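Local coordinates for protein toxin Tse2 (Pseudomonas aeruginosa, PDB 5AKO) that is a toxin secreted by the H1 type VI secretion system into the cytoplasm of recipient cells, where it likely acts as a NAD-dependent cytotoxin, at residues V62-P68 and L161-R166. Sequence-based numbering, arbitrary orientation.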
# COMPACT_ATOMS: atom_id res chain seq x y z
N VAL C 62 24.57 2.74 -29.10
CA VAL C 62 23.47 1.75 -29.05
C VAL C 62 22.25 2.26 -28.33
O VAL C 62 22.34 3.02 -27.39
CB VAL C 62 23.87 0.45 -28.34
CG1 VAL C 62 24.80 -0.35 -29.22
CG2 VAL C 62 24.51 0.73 -26.98
N ALA C 63 21.10 1.85 -28.81
CA ALA C 63 19.84 2.31 -28.23
C ALA C 63 19.71 1.78 -26.79
O ALA C 63 20.19 0.68 -26.50
CB ALA C 63 18.68 1.85 -29.07
N PRO C 64 19.13 2.58 -25.90
CA PRO C 64 19.13 2.33 -24.45
C PRO C 64 18.02 1.36 -24.05
O PRO C 64 17.18 1.69 -23.24
CB PRO C 64 18.92 3.74 -23.86
CG PRO C 64 18.13 4.44 -24.90
CD PRO C 64 18.70 3.96 -26.20
N LEU C 65 18.06 0.16 -24.63
CA LEU C 65 16.90 -0.75 -24.59
C LEU C 65 16.62 -1.34 -23.21
O LEU C 65 15.50 -1.69 -22.91
CB LEU C 65 17.12 -1.87 -25.62
CG LEU C 65 17.03 -1.47 -27.11
CD1 LEU C 65 17.20 -2.69 -27.98
CD2 LEU C 65 15.71 -0.81 -27.46
N LEU C 66 17.66 -1.49 -22.43
CA LEU C 66 17.57 -2.03 -21.11
C LEU C 66 17.80 -0.94 -20.05
O LEU C 66 18.16 -1.25 -18.92
CB LEU C 66 18.64 -3.12 -20.95
CG LEU C 66 18.61 -4.28 -21.92
CD1 LEU C 66 19.80 -5.20 -21.70
CD2 LEU C 66 17.37 -5.09 -21.82
N HIS C 67 17.62 0.32 -20.42
CA HIS C 67 17.66 1.39 -19.46
C HIS C 67 16.33 1.44 -18.76
O HIS C 67 15.29 1.38 -19.40
CB HIS C 67 17.89 2.76 -20.14
CG HIS C 67 19.29 2.98 -20.59
ND1 HIS C 67 19.84 4.24 -20.71
CD2 HIS C 67 20.25 2.12 -20.98
CE1 HIS C 67 21.09 4.13 -21.13
NE2 HIS C 67 21.37 2.85 -21.30
N PRO C 68 16.35 1.56 -17.45
CA PRO C 68 15.11 1.77 -16.73
C PRO C 68 14.77 3.24 -16.71
O PRO C 68 15.68 4.05 -16.77
CB PRO C 68 15.48 1.37 -15.30
CG PRO C 68 16.92 1.71 -15.18
CD PRO C 68 17.49 1.39 -16.52
N LEU C 161 24.48 -1.24 -18.89
CA LEU C 161 23.29 -1.72 -19.57
C LEU C 161 23.48 -1.70 -21.11
O LEU C 161 23.04 -2.62 -21.82
CB LEU C 161 22.06 -0.92 -19.12
CG LEU C 161 21.70 -1.14 -17.65
CD1 LEU C 161 20.79 -0.02 -17.17
CD2 LEU C 161 21.03 -2.49 -17.45
N ASP C 162 24.19 -0.69 -21.62
CA ASP C 162 24.62 -0.70 -23.02
C ASP C 162 25.49 -1.93 -23.39
O ASP C 162 25.22 -2.63 -24.37
CB ASP C 162 25.28 0.65 -23.37
CG ASP C 162 24.24 1.80 -23.41
OD1 ASP C 162 23.03 1.52 -23.62
OD2 ASP C 162 24.64 2.97 -23.20
N ASN C 163 26.50 -2.24 -22.57
CA ASN C 163 27.25 -3.45 -22.80
C ASN C 163 26.43 -4.70 -22.70
O ASN C 163 26.72 -5.67 -23.38
CB ASN C 163 28.43 -3.56 -21.84
CG ASN C 163 29.49 -2.52 -22.13
OD1 ASN C 163 29.50 -1.90 -23.18
ND2 ASN C 163 30.36 -2.31 -21.18
N PHE C 164 25.38 -4.70 -21.88
CA PHE C 164 24.50 -5.84 -21.79
C PHE C 164 23.74 -6.05 -23.10
O PHE C 164 23.51 -7.18 -23.53
CB PHE C 164 23.50 -5.68 -20.64
CG PHE C 164 22.96 -7.00 -20.08
CD1 PHE C 164 23.21 -8.20 -20.67
CD2 PHE C 164 22.23 -7.00 -18.93
CE1 PHE C 164 22.70 -9.36 -20.15
CE2 PHE C 164 21.76 -8.18 -18.38
CZ PHE C 164 21.98 -9.36 -19.01
N VAL C 165 23.28 -4.97 -23.71
CA VAL C 165 22.64 -5.06 -25.03
C VAL C 165 23.60 -5.67 -26.05
O VAL C 165 23.23 -6.58 -26.79
CB VAL C 165 22.24 -3.67 -25.54
CG1 VAL C 165 21.80 -3.74 -26.99
CG2 VAL C 165 21.13 -3.07 -24.68
N ARG C 166 24.84 -5.19 -26.06
CA ARG C 166 25.84 -5.65 -27.01
C ARG C 166 26.15 -7.12 -26.79
O ARG C 166 26.29 -7.86 -27.74
CB ARG C 166 27.14 -4.85 -26.86
CG ARG C 166 27.04 -3.36 -27.19
CD ARG C 166 28.43 -2.75 -27.04
NE ARG C 166 28.40 -1.31 -26.98
CZ ARG C 166 28.51 -0.48 -28.01
NH1 ARG C 166 28.63 -0.93 -29.26
NH2 ARG C 166 28.47 0.84 -27.81
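His67 and Asp162 make the one hydrogen bond between the loop 62-68 and the helix segment 161-166. It is weak: NE2 of His67 lies 3.1 Å from OD1 of Asp162, with an N-H...O angle of 134°. The ring and carboxylate planes are 28° apart. CB of Pro64 sits over one face of the imidazole. This fits the type I turn from Pro64 to His67, which folds the loop back on itself.

Val62 bridges two polar side chains one helical turn apart. Its CG2 packs 3.7 Å from CB of Asp162. Its CG1 lies over one face of the Arg166 guanidinium, 3.8 Å above the plane. The Arg166 chain reaches there extended from CG to NE, with chi4 (-92°) turning the flat group across the valine methyl.

Leu66 supplies the apolar centre. Its CD1 is 3.9 Å from both CB of Phe164 and CG2 of Val165. Further along, CD1 of Leu161 touches CD of Pro68 at 3.6 Å.

The contact lays a loop between strands 33-37 and 100-103 along helix 154-176. From strand 114-118, Phe116 packs on Leu65 and Val165, and Ile118 on Leu66 and Phe164. Leu161 and Phe164 also pack on strands 128-136 and 141-148.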